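Local coordinates for SusD-like carbohydrate binding protein BF1063 (Bacteroides fragilis NCTC 9343, PDB 3I4G) that probably binds carbohydrate at the bacterial outer membrane as a SusD-like protein, at residues Asp65-Asn70 against Trp278-Pro283; Leu136-Lys141 against Arg454-Met459; Leu181-Ala186 against Leu227-Ile232. One frame throughout, in Å; residues are numbered along the deposited sequence.

How the contacts relate
Contact 1 and contact 2 lie about 21 Å apart, centre to centre, with nearest atoms about 11 Å apart, and their segments alternate along the chain. Each joins a segment of the N-terminal third to one much farther on, so together they tie early and late parts of the chain to each other. Contact 3 is nested inside the loops closed by both, and lies at the surface about 27 Å from contact 2 and 37 Å from contact 1, centre to centre, on the opposite side of the chain's centre from contact 1. At contact 1 the R66 side chain lies about 3 Å from a bound EPE buffer molecule, probably from the crystallisation liquor.

Contact 1: residues Asp65-Asn70 against Trp278-Pro283; sequences DRRGEN and WSLVNP
R66 reaches W278-P283 twice, once through its backbone and once through its guanidinium. NH1 of R66 donates to the carbonyl O of W278 at 2.9 Å, coming from above the carbonyl plane, while the backbone N of R66 gives a straighter bond to L280 O at 3.1 Å (164°). With CG anti to the backbone N (chi1 -163°) and further bends at chi2 and chi3, the long arginine chain folds over the S279 carbonyl, its CB 3.4 Å from S279 O. Arginine suits this place because its chain is long enough to pass that carbonyl and still bring NH1 to W278 O. Its NH2 makes a salt bridge to a bound EPE molecule, probably from the crystallisation liquor.

Beside it, R67 grips D65 side-on, NE to OD1 and NH2 to OD2, both acceptors on the syn side. D65 OD1 also takes the backbone N of R67 through its anti lone pair at 2.9 Å, and H58 bonds to OD2, so the buried carboxylate is well satisfied. This pair presents a surface for leucine: L280 CD1 lies 3.4 Å from D65 OD1, and CD2 sits over the centre of the R67 guanidinium, 4.0 Å above its plane. N282 OD1 lies 3.6 Å from R66 CB, and as close to R66 CA; its hydrogen bond is from R357 N.

D65 and V281 form an antiparallel non-hydrogen-bonded pair, and the chain then leaves the strand by a type I turn from D65 to G68. The arrangement is that of a short two-stranded antiparallel sheet whose exit is shaped by an Asx turn at D65.

Contact 2: residues Leu136-Lys141 against Arg454-Met459; sequences LASYFK and RYWDIM
Y139, S138 and W456 anchor a buried helix-helix contact, in which the C-terminal part of helix 116-139 meets the beginning of helix 454-461. The one direct hydrogen bond between the segments runs from W456 NE1 to S138 OG, at 3.0 Å (153°), with the serine oxygen in the indole plane. W456 has CG anti to its backbone N (chi1 -173°), and the indole presents its N-H edge to the other helix. Serine fits because its small hydroxyl can accept from the indole while also bonding to F134 O one turn earlier.

Y139 extends across the interface with its hydroxyl against the W456 side chain, OH lying 3.3 Å from W456 CB. Its ring runs nearly parallel to that of Y455, planes 18° apart, but is slid so far that the two scarcely overlap; the touch is Y139 CE1 against Y455 CE2 at 3.5 Å. At the edge of the Y139 ring sits the methyl CE of M459, a selenomethionine, 4.0 Å from CD1. A water accepts from the backbone N of W456 at 2.9 Å, satisfying an amide in the first helical turn, and bonds only weakly to Y139 OH.

W513 stacks on Y139 and is hydrogen-bonded to Y455 OH, while R206 makes a cation-pi contact with W456. Y139, Y455 and W456 form an aromatic cluster, one part of the helical core of this SusD-family protein.

Contact 3: residues Leu181-Ala186 against Leu227-Ile232; sequences LPRFSA and LGDNAI
R183 holds CG between its backbone N and carbonyl carbon (chi1 68°), D229 has CG anti to its carbonyl carbon, and a bend at chi3 of R183 (-64°) then sets NE beside the D229 carboxylate. The result is a side-on bidentate salt bridge that joins two loops at the surface of the helical SusD fold, one following helix 163-180 and the other helix 214-227. R183 NE donates to D229 OD2 at 3.0 Å through the syn lone pair, and NH2 to OD1 at 2.9 Å from the syn side but well out of the carboxylate plane. Arginine suits the role because NE and NH2 lie along one edge, matched to the two carboxylate oxygens.

OD2 takes a further bond from the backbone N of S185 at 3.0 Å, arriving from above the carboxylate plane, and Q198 adds another. One aspartate oxygen therefore secures the 3-10 turn 184-186 as well as the arginine. L227 contributes CD2 over one face of the R183 guanidinium, 3.6 Å above its plane. Over the opposite face lies a water that bonds to S185 OG at 2.8 Å and, weakly, to D229 OD1.

F184 turns its ring toward N230. The amide nitrogen ND2, which also bonds to K249 O, stands 3.4 Å above the ring's centre, its amide plane tilted 63° from the plane of the phenyl group.

Contact 1: residues Asp65-Asn70 against Trp278-Pro283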
# COMPACT_ATOMS: atom_id res chain seq x y z
N ASP A 65 13.23 4.17 4.70
CA ASP A 65 13.49 5.09 3.60
C ASP A 65 14.99 5.35 3.51
O ASP A 65 15.58 5.76 4.49
CB ASP A 65 12.74 6.40 3.87
CG ASP A 65 12.64 7.26 2.66
OD1 ASP A 65 13.64 7.83 2.26
OD2 ASP A 65 11.56 7.38 2.06
N ARG A 66 15.59 5.11 2.35
CA ARG A 66 17.05 5.31 2.20
C ARG A 66 17.45 6.72 2.57
O ARG A 66 18.60 6.93 2.91
CB ARG A 66 17.50 5.02 0.77
CG ARG A 66 19.01 4.79 0.59
CD ARG A 66 19.55 5.26 -0.78
NE ARG A 66 19.47 6.70 -0.81
CZ ARG A 66 18.69 7.42 -1.58
NH1 ARG A 66 18.03 6.90 -2.62
NH2 ARG A 66 18.65 8.73 -1.38
N ARG A 67 16.55 7.70 2.39
CA ARG A 67 16.90 9.10 2.72
C ARG A 67 17.14 9.28 4.23
O ARG A 67 17.73 10.28 4.62
CB ARG A 67 15.84 10.08 2.21
CG ARG A 67 15.76 10.04 0.69
CD ARG A 67 14.57 10.74 0.08
NE ARG A 67 13.34 10.07 0.46
CZ ARG A 67 12.15 10.34 -0.02
NH1 ARG A 67 11.97 11.34 -0.89
NH2 ARG A 67 11.11 9.64 0.38
N GLY A 68 16.70 8.32 5.05
CA GLY A 68 17.07 8.33 6.44
C GLY A 68 16.15 8.99 7.44
O GLY A 68 15.08 9.51 7.11
N GLU A 69 16.63 8.98 8.68
CA GLU A 69 15.83 9.40 9.82
C GLU A 69 15.50 10.87 9.83
O GLU A 69 14.52 11.24 10.49
CB GLU A 69 16.56 9.02 11.12
CG GLU A 69 16.68 7.50 11.34
CD GLU A 69 17.78 7.17 12.27
OE1 GLU A 69 18.96 7.37 11.89
OE2 GLU A 69 17.49 6.66 13.37
N ASN A 70 16.28 11.70 9.15
CA ASN A 70 15.99 13.13 9.09
C ASN A 70 15.09 13.49 7.91
O ASN A 70 14.63 14.63 7.78
CB ASN A 70 17.29 13.93 9.04
CG ASN A 70 18.09 13.81 10.33
OD1 ASN A 70 19.28 13.51 10.30
ND2 ASN A 70 17.43 14.03 11.45
N TRP A 278 18.28 3.85 -7.69
CA TRP A 278 18.74 4.63 -6.55
C TRP A 278 18.51 3.98 -5.18
O TRP A 278 18.81 4.59 -4.15
CB TRP A 278 18.09 6.02 -6.60
CG TRP A 278 18.42 6.81 -7.84
CD1 TRP A 278 19.56 6.72 -8.61
CD2 TRP A 278 17.64 7.87 -8.40
NE1 TRP A 278 19.51 7.65 -9.63
CE2 TRP A 278 18.34 8.35 -9.54
CE3 TRP A 278 16.39 8.41 -8.09
CZ2 TRP A 278 17.84 9.40 -10.33
CZ3 TRP A 278 15.91 9.45 -8.88
CH2 TRP A 278 16.61 9.90 -10.00
N SER A 279 17.94 2.77 -5.14
CA SER A 279 17.78 2.01 -3.89
C SER A 279 17.01 2.76 -2.82
O SER A 279 17.34 2.70 -1.65
CB SER A 279 19.14 1.57 -3.32
OG SER A 279 19.89 0.81 -4.27
N LEU A 280 15.94 3.46 -3.19
CA LEU A 280 15.20 4.23 -2.17
C LEU A 280 14.40 3.35 -1.21
O LEU A 280 14.28 3.67 -0.04
CB LEU A 280 14.30 5.27 -2.83
CG LEU A 280 13.57 6.22 -1.87
CD1 LEU A 280 14.54 6.93 -0.94
CD2 LEU A 280 12.71 7.24 -2.60
N VAL A 281 13.82 2.25 -1.72
CA VAL A 281 12.95 1.32 -0.95
C VAL A 281 13.75 0.21 -0.29
O VAL A 281 14.36 -0.57 -0.98
CB VAL A 281 11.86 0.71 -1.85
CG1 VAL A 281 10.96 -0.19 -1.02
CG2 VAL A 281 11.09 1.82 -2.54
N ASN A 282 13.82 0.18 1.05
CA ASN A 282 14.68 -0.76 1.78
C ASN A 282 13.93 -1.60 2.84
O ASN A 282 13.67 -1.11 3.95
CB ASN A 282 15.80 0.03 2.51
CG ASN A 282 16.69 0.91 1.63
OD1 ASN A 282 17.41 1.74 2.17
ND2 ASN A 282 16.75 0.67 0.31
N PRO A 283 13.56 -2.84 2.53
CA PRO A 283 12.92 -3.70 3.53
C PRO A 283 13.77 -3.86 4.77
O PRO A 283 14.98 -3.83 4.70
CB PRO A 283 12.73 -5.03 2.79
CG PRO A 283 12.69 -4.64 1.32
CD PRO A 283 13.65 -3.49 1.22

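Contact 2: residues Leu136-Lys141 against Arg454-Met459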
# COMPACT_ATOMS: atom_id res chain seq x y z
N LEU A 136 -8.13 10.58 3.76
CA LEU A 136 -8.08 11.71 4.69
C LEU A 136 -8.54 11.32 6.09
O LEU A 136 -7.93 11.68 7.10
CB LEU A 136 -8.90 12.87 4.16
CG LEU A 136 -8.38 13.59 2.92
CD1 LEU A 136 -9.47 14.48 2.39
CD2 LEU A 136 -7.13 14.38 3.25
N ALA A 137 -9.67 10.63 6.15
CA ALA A 137 -10.24 10.17 7.42
C ALA A 137 -9.36 9.14 8.13
O ALA A 137 -9.41 9.05 9.34
CB ALA A 137 -11.65 9.53 7.19
N SER A 138 -8.56 8.38 7.38
CA SER A 138 -7.66 7.43 8.00
C SER A 138 -6.54 8.11 8.77
O SER A 138 -6.10 7.60 9.81
CB SER A 138 -7.05 6.52 6.93
OG SER A 138 -8.01 5.68 6.31
N TYR A 139 -6.07 9.26 8.29
CA TYR A 139 -4.84 9.84 8.81
C TYR A 139 -5.02 11.21 9.47
O TYR A 139 -4.54 11.41 10.59
CB TYR A 139 -3.80 9.89 7.68
CG TYR A 139 -3.49 8.51 7.09
CD1 TYR A 139 -3.00 7.50 7.90
CD2 TYR A 139 -3.69 8.23 5.76
CE1 TYR A 139 -2.73 6.26 7.39
CE2 TYR A 139 -3.41 6.99 5.23
CZ TYR A 139 -2.91 6.02 6.05
OH TYR A 139 -2.58 4.76 5.57
N PHE A 140 -5.67 12.16 8.78
CA PHE A 140 -5.98 13.44 9.40
C PHE A 140 -7.23 13.36 10.30
O PHE A 140 -7.39 14.13 11.24
CB PHE A 140 -6.22 14.50 8.33
CG PHE A 140 -5.04 14.79 7.45
CD1 PHE A 140 -4.03 15.64 7.86
CD2 PHE A 140 -4.97 14.26 6.17
CE1 PHE A 140 -2.98 15.96 7.03
CE2 PHE A 140 -3.89 14.58 5.35
CZ PHE A 140 -2.94 15.47 5.78
N LYS A 141 -8.15 12.45 9.97
CA LYS A 141 -9.33 12.09 10.76
C LYS A 141 -10.47 13.09 10.71
O LYS A 141 -11.53 12.75 10.21
CB LYS A 141 -8.96 11.72 12.21
CG LYS A 141 -7.98 10.54 12.21
CD LYS A 141 -7.88 9.84 13.48
CE LYS A 141 -6.96 8.64 13.32
NZ LYS A 141 -6.82 7.92 14.59
N ARG A 454 0.64 -1.72 5.09
CA ARG A 454 1.05 -2.04 6.46
C ARG A 454 0.84 -0.87 7.42
O ARG A 454 0.39 -1.08 8.54
CB ARG A 454 2.51 -2.46 6.49
CG ARG A 454 3.01 -2.90 7.88
CD ARG A 454 2.33 -4.10 8.45
NE ARG A 454 2.94 -4.45 9.73
CZ ARG A 454 2.46 -5.33 10.57
NH1 ARG A 454 1.35 -5.98 10.28
NH2 ARG A 454 3.09 -5.58 11.69
N TYR A 455 1.22 0.34 7.01
CA TYR A 455 1.03 1.49 7.87
C TYR A 455 -0.45 1.68 8.15
O TYR A 455 -0.83 1.89 9.34
CB TYR A 455 1.66 2.72 7.22
CG TYR A 455 1.53 4.01 7.99
CD1 TYR A 455 2.18 4.21 9.20
CD2 TYR A 455 0.78 5.03 7.49
CE1 TYR A 455 2.03 5.40 9.89
CE2 TYR A 455 0.66 6.22 8.14
CZ TYR A 455 1.30 6.42 9.34
OH TYR A 455 1.19 7.62 10.00
N TRP A 456 -1.29 1.63 7.13
CA TRP A 456 -2.74 1.75 7.35
C TRP A 456 -3.20 0.71 8.38
O TRP A 456 -3.99 1.01 9.27
CB TRP A 456 -3.45 1.59 6.01
CG TRP A 456 -4.89 1.85 6.08
CD1 TRP A 456 -5.48 3.08 6.15
CD2 TRP A 456 -5.95 0.89 6.12
NE1 TRP A 456 -6.85 2.95 6.26
CE2 TRP A 456 -7.17 1.61 6.25
CE3 TRP A 456 -6.00 -0.51 6.05
CZ2 TRP A 456 -8.41 0.97 6.32
CZ3 TRP A 456 -7.24 -1.12 6.10
CH2 TRP A 456 -8.42 -0.38 6.23
N ASP A 457 -2.71 -0.52 8.28
CA ASP A 457 -3.13 -1.55 9.22
C ASP A 457 -2.64 -1.31 10.65
O ASP A 457 -3.43 -1.40 11.60
CB ASP A 457 -2.60 -2.92 8.79
CG ASP A 457 -3.33 -3.52 7.60
OD1 ASP A 457 -4.49 -3.16 7.31
OD2 ASP A 457 -2.71 -4.44 7.00
N ILE A 458 -1.36 -0.99 10.84
CA ILE A 458 -0.85 -0.84 12.20
C ILE A 458 -1.47 0.41 12.87
O ILE A 458 -1.69 0.42 14.09
CB ILE A 458 0.68 -0.86 12.30
CG1 ILE A 458 1.29 0.30 11.53
CG2 ILE A 458 1.21 -2.19 11.79
CD1 ILE A 458 2.86 0.33 11.61
N MSE A 459 -1.84 1.39 12.08
CA MSE A 459 -2.58 2.54 12.59
C MSE A 459 -3.99 2.17 13.04
O MSE A 459 -4.35 2.44 14.18
CB MSE A 459 -2.60 3.62 11.51
CG MSE A 459 -1.23 4.30 11.24
SE MSE A 459 -0.70 5.62 12.51
CE MSE A 459 -1.67 7.11 11.67
O HOH W 1 -0.43 2.41 4.45

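Contact 3: residues Leu181-Ala186 against Leu227-Ile232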
# COMPACT_ATOMS: atom_id res chain seq x y z
N LEU A 181 -21.83 0.64 -10.60
CA LEU A 181 -20.62 0.31 -11.33
C LEU A 181 -20.76 -1.10 -11.89
O LEU A 181 -21.36 -1.97 -11.24
CB LEU A 181 -19.40 0.36 -10.41
CG LEU A 181 -18.99 1.75 -9.93
CD1 LEU A 181 -17.93 1.67 -8.82
CD2 LEU A 181 -18.50 2.62 -11.10
N PRO A 182 -20.17 -1.35 -13.07
CA PRO A 182 -20.22 -2.72 -13.59
C PRO A 182 -19.44 -3.68 -12.73
O PRO A 182 -18.42 -3.33 -12.14
CB PRO A 182 -19.60 -2.63 -14.98
CG PRO A 182 -19.18 -1.20 -15.18
CD PRO A 182 -19.43 -0.41 -13.94
N ARG A 183 -19.92 -4.92 -12.69
CA ARG A 183 -19.19 -5.98 -12.01
C ARG A 183 -17.89 -6.22 -12.74
O ARG A 183 -17.78 -6.00 -13.94
CB ARG A 183 -20.04 -7.25 -11.91
CG ARG A 183 -20.30 -7.92 -13.23
CD ARG A 183 -21.36 -8.97 -13.07
NE ARG A 183 -20.92 -10.04 -12.17
CZ ARG A 183 -21.73 -10.83 -11.48
NH1 ARG A 183 -23.06 -10.67 -11.52
NH2 ARG A 183 -21.22 -11.80 -10.75
N PHE A 184 -16.92 -6.75 -12.01
CA PHE A 184 -15.57 -7.06 -12.50
C PHE A 184 -15.62 -7.90 -13.78
O PHE A 184 -14.89 -7.60 -14.76
CB PHE A 184 -14.80 -7.84 -11.41
CG PHE A 184 -13.39 -8.21 -11.79
CD1 PHE A 184 -13.14 -9.40 -12.46
CD2 PHE A 184 -12.32 -7.36 -11.50
CE1 PHE A 184 -11.85 -9.77 -12.81
CE2 PHE A 184 -11.02 -7.75 -11.86
CZ PHE A 184 -10.81 -8.96 -12.53
N SER A 185 -16.50 -8.91 -13.83
CA SER A 185 -16.55 -9.78 -15.01
C SER A 185 -16.99 -9.05 -16.28
O SER A 185 -16.77 -9.54 -17.38
CB SER A 185 -17.44 -10.99 -14.76
OG SER A 185 -18.76 -10.59 -14.64
N ALA A 186 -17.65 -7.91 -16.13
CA ALA A 186 -18.11 -7.09 -17.26
C ALA A 186 -17.15 -6.01 -17.72
O ALA A 186 -17.49 -5.26 -18.62
CB ALA A 186 -19.47 -6.46 -16.87
N LEU A 227 -20.29 -12.64 -5.42
CA LEU A 227 -20.44 -12.27 -6.82
C LEU A 227 -19.72 -13.29 -7.70
O LEU A 227 -20.15 -13.61 -8.82
CB LEU A 227 -19.94 -10.85 -7.09
CG LEU A 227 -20.91 -9.72 -6.72
CD1 LEU A 227 -20.19 -8.41 -6.51
CD2 LEU A 227 -22.00 -9.62 -7.79
N GLY A 228 -18.60 -13.80 -7.22
CA GLY A 228 -17.96 -14.92 -7.90
C GLY A 228 -17.10 -14.60 -9.10
O GLY A 228 -16.74 -15.49 -9.86
N ASP A 229 -16.76 -13.34 -9.29
CA ASP A 229 -15.95 -12.91 -10.43
C ASP A 229 -14.47 -12.99 -10.16
O ASP A 229 -13.68 -12.90 -11.12
CB ASP A 229 -16.23 -11.45 -10.83
CG ASP A 229 -17.66 -11.19 -11.26
OD1 ASP A 229 -18.40 -12.15 -11.47
OD2 ASP A 229 -18.00 -9.99 -11.42
N ASN A 230 -14.07 -13.13 -8.89
CA ASN A 230 -12.68 -13.06 -8.52
C ASN A 230 -12.16 -14.36 -7.92
O ASN A 230 -12.90 -15.19 -7.40
CB ASN A 230 -12.52 -11.90 -7.55
CG ASN A 230 -12.89 -10.58 -8.19
OD1 ASN A 230 -13.95 -10.00 -7.88
ND2 ASN A 230 -12.07 -10.12 -9.11
N ALA A 231 -10.84 -14.52 -8.02
CA ALA A 231 -10.19 -15.74 -7.58
C ALA A 231 -8.74 -15.47 -7.35
O ALA A 231 -8.17 -14.57 -7.93
CB ALA A 231 -10.32 -16.83 -8.64
N ILE A 232 -8.14 -16.29 -6.51
CA ILE A 232 -6.70 -16.25 -6.23
C ILE A 232 -5.91 -16.73 -7.44
O ILE A 232 -6.16 -17.82 -7.96
CB ILE A 232 -6.39 -17.08 -4.97
CG1 ILE A 232 -7.02 -16.42 -3.74
CG2 ILE A 232 -4.88 -17.25 -4.78
CD1 ILE A 232 -6.53 -14.98 -3.41
O HOH W 2 -20.21 -12.94 -14.27